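Local coordinates for BPH (Thiobacillus denitrificans, PDB 5OVS), which assembles into a tetradecameric double-ring proteasome homologue that probably degrades proteins by hydrolysing peptide bonds within its inner cavity, at the interface of chains A and B and the interface of chains A and C. Sequence-based numbering; all coordinates share one arbitrary frame. Chains: chain A/B/C, BPH.

Contact 1: the interface of chains A and B. Residues chain A 74, 128-130; chain B 31-34.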
ATOM      1  N   VAL A  74     -45.039  -2.794  -2.124  1.00 45.51           N
ATOM      2  CA  VAL A  74     -43.605  -2.827  -2.407  1.00 44.94           C
ATOM      3  C   VAL A  74     -43.201  -1.632  -3.267  1.00 45.48           C
ATOM      4  O   VAL A  74     -42.198  -0.959  -2.967  1.00 43.27           O
ATOM      5  CB  VAL A  74     -43.213  -4.168  -3.077  1.00 44.80           C
ATOM      6  CG1 VAL A  74     -41.862  -4.088  -3.773  1.00 44.81           C
ATOM      7  CG2 VAL A  74     -43.220  -5.285  -2.041  1.00 44.85           C
ATOM      8  N   VAL A 128     -36.711  -3.450  -1.197  1.00 39.91           N
ATOM      9  CA  VAL A 128     -38.000  -3.580  -0.546  1.00 39.19           C
ATOM     10  C   VAL A 128     -38.508  -5.027  -0.655  1.00 40.37           C
ATOM     11  O   VAL A 128     -38.486  -5.627  -1.730  1.00 40.94           O
ATOM     12  CB  VAL A 128     -39.037  -2.624  -1.174  1.00 38.63           C
ATOM     13  CG1 VAL A 128     -40.370  -2.754  -0.464  1.00 38.12           C
ATOM     14  CG2 VAL A 128     -38.532  -1.192  -1.114  1.00 38.56           C
ATOM     15  N   GLN A 129     -38.978  -5.589   0.450  1.00 40.84           N
ATOM     16  CA  GLN A 129     -39.542  -6.936   0.416  1.00 41.64           C
ATOM     17  C   GLN A 129     -40.830  -7.017   1.231  1.00 41.83           C
ATOM     18  O   GLN A 129     -40.977  -6.322   2.233  1.00 41.90           O
ATOM     19  CB  GLN A 129     -38.502  -7.953   0.906  1.00 41.90           C
ATOM     20  CG  GLN A 129     -37.342  -8.126  -0.071  1.00 42.21           C
ATOM     21  CD  GLN A 129     -36.241  -9.056   0.427  1.00 42.58           C
ATOM     22  OE1 GLN A 129     -35.865  -9.024   1.596  1.00 41.78           O
ATOM     23  NE2 GLN A 129     -35.703  -9.873  -0.478  1.00 42.83           N
ATOM     24  N   GLU A 130     -41.773  -7.841   0.779  1.00 42.26           N
ATOM     25  CA  GLU A 130     -42.973  -8.137   1.557  1.00 42.71           C
ATOM     26  C   GLU A 130     -42.796  -9.519   2.117  1.00 43.03           C
ATOM     27  O   GLU A 130     -42.540 -10.453   1.359  1.00 43.43           O
ATOM     28  CB  GLU A 130     -44.242  -8.089   0.701  1.00 42.71           C
ATOM     29  CG  GLU A 130     -45.476  -8.561   1.461  1.00 44.10           C
ATOM     30  CD  GLU A 130     -46.794  -8.211   0.785  1.00 45.73           C
ATOM     31  OE1 GLU A 130     -46.787  -7.778  -0.389  1.00 46.49           O
ATOM     32  OE2 GLU A 130     -47.846  -8.373   1.441  1.00 46.15           O
TER
ATOM     33  N   TYR B  31     -40.321 -17.225   2.604  1.00 46.79           N
ATOM     34  CA  TYR B  31     -40.362 -16.102   3.535  1.00 45.52           C
ATOM     35  C   TYR B  31     -40.575 -14.759   2.837  1.00 44.11           C
ATOM     36  O   TYR B  31     -41.001 -13.797   3.475  1.00 44.36           O
ATOM     37  CB  TYR B  31     -39.067 -16.076   4.359  1.00 45.68           C
ATOM     38  CG  TYR B  31     -38.929 -17.277   5.271  1.00 46.48           C
ATOM     39  CD1 TYR B  31     -39.551 -17.305   6.511  1.00 46.92           C
ATOM     40  CD2 TYR B  31     -38.198 -18.396   4.880  1.00 46.94           C
ATOM     41  CE1 TYR B  31     -39.442 -18.409   7.348  1.00 47.43           C
ATOM     42  CE2 TYR B  31     -38.086 -19.509   5.707  1.00 46.76           C
ATOM     43  CZ  TYR B  31     -38.711 -19.510   6.941  1.00 47.24           C
ATOM     44  OH  TYR B  31     -38.621 -20.598   7.779  1.00 46.77           O
ATOM     45  N   VAL B  32     -40.273 -14.681   1.543  1.00 42.90           N
ATOM     46  CA  VAL B  32     -40.432 -13.435   0.790  1.00 42.82           C
ATOM     47  C   VAL B  32     -41.567 -13.555  -0.214  1.00 41.60           C
ATOM     48  O   VAL B  32     -41.508 -14.389  -1.108  1.00 41.95           O
ATOM     49  CB  VAL B  32     -39.146 -13.059   0.031  1.00 43.10           C
ATOM     50  CG1 VAL B  32     -39.362 -11.798  -0.803  1.00 43.00           C
ATOM     51  CG2 VAL B  32     -37.989 -12.868   1.007  1.00 43.20           C
ATOM     52  N   ALA B  33     -42.582 -12.707  -0.070  1.00 40.98           N
ATOM     53  CA  ALA B  33     -43.718 -12.706  -0.985  1.00 41.12           C
ATOM     54  C   ALA B  33     -43.278 -12.337  -2.390  1.00 40.78           C
ATOM     55  O   ALA B  33     -43.538 -13.082  -3.331  1.00 40.69           O
ATOM     56  CB  ALA B  33     -44.801 -11.756  -0.500  1.00 41.89           C
ATOM     57  N   ASN B  34     -42.589 -11.204  -2.526  1.00 41.88           N
ATOM     58  CA  ASN B  34     -42.142 -10.731  -3.845  1.00 42.97           C
ATOM     59  C   ASN B  34     -40.807 -11.334  -4.232  1.00 43.16           C
ATOM     60  O   ASN B  34     -39.825 -10.627  -4.437  1.00 42.94           O
ATOM     61  CB  ASN B  34     -42.097  -9.202  -3.921  1.00 43.19           C
ATOM     62  CG  ASN B  34     -41.172  -8.592  -2.892  1.00 43.17           C
ATOM     63  OD1 ASN B  34     -41.187  -8.985  -1.719  1.00 42.48           O
ATOM     64  ND2 ASN B  34     -40.365  -7.619  -3.317  1.00 42.76           N
TER

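Contact 2: the interface of chains A and C. Residues chain A 143, 147, 165, 168-169, 173; chain C 145-146, 149.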
ATOM      1  N   TYR A 143     -30.093 -14.500  15.346  1.00 35.06           N
ATOM      2  CA  TYR A 143     -30.589 -15.044  16.604  1.00 33.80           C
ATOM      3  C   TYR A 143     -32.109 -15.018  16.600  1.00 33.77           C
ATOM      4  O   TYR A 143     -32.761 -16.027  16.913  1.00 34.03           O
ATOM      5  CB  TYR A 143     -30.070 -14.234  17.792  1.00 33.55           C
ATOM      6  CG  TYR A 143     -28.571 -14.175  17.879  1.00 33.17           C
ATOM      7  CD1 TYR A 143     -27.855 -15.155  18.576  1.00 33.14           C
ATOM      8  CD2 TYR A 143     -27.861 -13.150  17.266  1.00 32.42           C
ATOM      9  CE1 TYR A 143     -26.473 -15.114  18.651  1.00 33.14           C
ATOM     10  CE2 TYR A 143     -26.478 -13.106  17.340  1.00 32.83           C
ATOM     11  CZ  TYR A 143     -25.790 -14.088  18.031  1.00 32.93           C
ATOM     12  OH  TYR A 143     -24.422 -14.049  18.097  1.00 32.27           O
ATOM     13  N   ALA A 147     -34.919 -18.284  16.705  1.00 34.31           N
ATOM     14  CA  ALA A 147     -35.955 -18.343  17.741  1.00 35.34           C
ATOM     15  C   ALA A 147     -37.378 -18.240  17.162  1.00 36.91           C
ATOM     16  O   ALA A 147     -38.273 -19.000  17.569  1.00 38.22           O
ATOM     17  CB  ALA A 147     -35.730 -17.263  18.786  1.00 34.44           C
ATOM     18  N   LEU A 165     -40.077 -12.661  21.371  1.00 39.86           N
ATOM     19  CA  LEU A 165     -39.205 -13.791  21.635  1.00 40.22           C
ATOM     20  C   LEU A 165     -37.942 -13.736  20.768  1.00 39.23           C
ATOM     21  O   LEU A 165     -36.870 -14.151  21.209  1.00 40.89           O
ATOM     22  CB  LEU A 165     -39.953 -15.113  21.413  1.00 40.56           C
ATOM     23  CG  LEU A 165     -39.154 -16.383  21.728  1.00 41.72           C
ATOM     24  CD1 LEU A 165     -38.792 -16.433  23.213  1.00 41.96           C
ATOM     25  CD2 LEU A 165     -39.919 -17.628  21.311  1.00 41.76           C
ATOM     26  N   MET A 168     -35.648 -11.227  22.269  1.00 36.66           N
ATOM     27  CA  MET A 168     -35.138 -11.758  23.520  1.00 38.82           C
ATOM     28  C   MET A 168     -33.928 -12.667  23.293  1.00 37.92           C
ATOM     29  O   MET A 168     -32.978 -12.648  24.072  1.00 37.21           O
ATOM     30  CB  MET A 168     -36.231 -12.538  24.267  1.00 41.41           C
ATOM     31  CG  MET A 168     -37.199 -11.696  25.072  1.00 43.58           C
ATOM     32  SD  MET A 168     -38.623 -12.668  25.629  1.00 49.21           S
ATOM     33  CE  MET A 168     -39.168 -11.642  26.993  1.00 50.01           C
ATOM     34  N   ALA A 169     -33.994 -13.467  22.231  1.00 37.44           N
ATOM     35  CA  ALA A 169     -32.930 -14.381  21.856  1.00 36.95           C
ATOM     36  C   ALA A 169     -31.673 -13.650  21.438  1.00 36.98           C
ATOM     37  O   ALA A 169     -30.564 -14.062  21.776  1.00 38.10           O
ATOM     38  CB  ALA A 169     -33.395 -15.279  20.728  1.00 37.66           C
ATOM     39  N   PHE A 173     -27.783 -13.321  23.617  1.00 33.64           N
ATOM     40  CA  PHE A 173     -26.524 -13.819  23.069  1.00 33.94           C
ATOM     41  C   PHE A 173     -25.606 -12.784  22.444  1.00 34.60           C
ATOM     42  O   PHE A 173     -24.417 -13.052  22.271  1.00 33.97           O
ATOM     43  CB  PHE A 173     -26.824 -14.901  22.040  1.00 33.71           C
ATOM     44  CG  PHE A 173     -27.389 -16.139  22.648  1.00 33.32           C
ATOM     45  CD1 PHE A 173     -26.619 -16.902  23.506  1.00 33.68           C
ATOM     46  CD2 PHE A 173     -28.687 -16.521  22.399  1.00 33.47           C
ATOM     47  CE1 PHE A 173     -27.135 -18.043  24.092  1.00 34.00           C
ATOM     48  CE2 PHE A 173     -29.211 -17.661  22.980  1.00 33.54           C
ATOM     49  CZ  PHE A 173     -28.434 -18.421  23.829  1.00 33.73           C
TER
ATOM     50  N   LEU C 145     -28.503 -21.054  18.152  1.00 32.39           N
ATOM     51  CA  LEU C 145     -28.613 -20.574  19.525  1.00 31.49           C
ATOM     52  C   LEU C 145     -29.978 -19.917  19.694  1.00 31.18           C
ATOM     53  O   LEU C 145     -30.670 -20.171  20.684  1.00 30.85           O
ATOM     54  CB  LEU C 145     -27.489 -19.591  19.870  1.00 31.06           C
ATOM     55  CG  LEU C 145     -26.040 -20.096  19.994  1.00 31.71           C
ATOM     56  CD1 LEU C 145     -25.108 -18.905  20.172  1.00 31.80           C
ATOM     57  CD2 LEU C 145     -25.826 -21.092  21.130  1.00 31.29           C
ATOM     58  N   GLY C 146     -30.362 -19.084  18.724  1.00 30.76           N
ATOM     59  CA  GLY C 146     -31.691 -18.481  18.717  1.00 30.18           C
ATOM     60  C   GLY C 146     -32.787 -19.517  18.885  1.00 30.26           C
ATOM     61  O   GLY C 146     -33.565 -19.488  19.850  1.00 29.44           O
ATOM     62  N   TYR C 149     -32.577 -21.506  22.272  1.00 34.79           N
ATOM     63  CA  TYR C 149     -33.104 -20.627  23.326  1.00 36.02           C
ATOM     64  C   TYR C 149     -34.642 -20.680  23.437  1.00 37.35           C
ATOM     65  O   TYR C 149     -35.193 -20.700  24.536  1.00 37.43           O
ATOM     66  CB  TYR C 149     -32.673 -19.189  23.046  1.00 35.64           C
ATOM     67  CG  TYR C 149     -33.248 -18.149  23.975  1.00 35.20           C
ATOM     68  CD1 TYR C 149     -32.680 -17.923  25.226  1.00 35.54           C
ATOM     69  CD2 TYR C 149     -34.328 -17.371  23.591  1.00 35.02           C
ATOM     70  CE1 TYR C 149     -33.194 -16.967  26.083  1.00 35.67           C
ATOM     71  CE2 TYR C 149     -34.849 -16.416  24.445  1.00 35.31           C
ATOM     72  CZ  TYR C 149     -34.281 -16.219  25.688  1.00 35.34           C
ATOM     73  OH  TYR C 149     -34.788 -15.278  26.548  1.00 35.74           O
TER

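Contact 1: the interface of chains A and B
Strand 128-131 of chain A and the start of its helix 74-91 meet a loop of chain B, where B:Val32 to B:Asn34 lie across the strand's backbone. In this patch B:Asn34 bonds the strand twice. Its side-chain amide spans two successive peptide groups, ND2 giving a hydrogen to the carbonyl O of A:Val128 at 3.2 Å while OD1 accepts from the backbone N of A:Glu130 at 2.8 Å. The second bond is nearly straight, 172° at the hydrogen, yet the N-H arrives above the plane of the asparagine carbonyl; the A:Val128 oxygen, by contrast, lies close to the amide plane. Two bonds to the two ends of one amide fix its flip and its rotation. CG of B:Asn34 sits between its own backbone N and carbonyl carbon (chi1 59°), which turns the amide onto the strand. A:Val74 comes from the opposite direction, both methyls resting against this amide, with CG2 4.0 Å from B:Asn34 CG. One residue earlier in the loop, the backbone N of B:Ala33 donates to the carbonyl O of A:Glu130 at 2.7 Å, so A:Glu130 is held at both its N and its O. The methyl CB of B:Ala33 packs on the aliphatic stem of A:Glu130, 3.8 Å from CG. A:Gln129 runs obliquely past B:Val32, its NE2 4.0 Å from methyl CG2. The three bonds all use main-chain atoms of chain A and so depend little on its side chains here. In the fold, the patch lies where a beta-strand and a helix start of one subunit receive a loop of its neighbour, probably within one ring.

Contact 2: the interface of chains A and C
A:Phe173, A:Ala169 and C:Tyr149 form the apolar centre, with C:Leu145 beside them. The ring of A:Phe173 is covered on one face by C:Leu145, whose CB stands 4.0 Å above the plane over the ring centre. C:Tyr149 meets the same ring at its edge, its CB lying in plane 3.8 Å from CE2 of A:Phe173. One phenylalanine therefore touches two residues a helical turn apart, through a face and an edge. The tyrosine ring lies across helix 159-173, between A:Leu165 and A:Ala169: with CG trans to the backbone N (chi1 175°), it points away from its own helix, and CD2 settles 3.7 Å from the methyl CB of A:Ala169. Farther out, CD1 of A:Leu165 approaches the tyrosine at CE2, 4.1 Å away. The small residues C:Gly146 and A:Ala147 probably allow the two helices 141-151 to come close: CA of the glycine lies 3.2 Å from the carbonyl O of A:Tyr143, and its own O faces CB of A:Ala147 at 3.3 Å. Toward the polar rim, the phenol OH of C:Tyr149 ends near A:Met168, 3.8 Å from CB, with the backbone O of A:Met168 4.0 Å from that OH. In the fold, helices 141-151 and 159-173 of chain A pack on helix 141-151 of chain C, and the two-fold symmetry of the interface repeats the patch with chains exchanged, probably joining the two rings.

Contact 1 and contact 2 lie about 24 Å apart, measured between the centres of their C-alpha atoms, and share no residue or secondary-structure element of chain A. Contact 1 is held by hydrogen bonds and is not an exact two-fold: chain A offers one surface and its neighbour another, a pairing that can continue round a ring. Contact 2 is mainly apolar in the residues described, helical and two-fold, which closes a pair and suits a junction between rings. Together they would give each subunit separate surfaces for ring formation and for ring stacking, consistent with the fourteen-subunit double ring and the cavity it encloses.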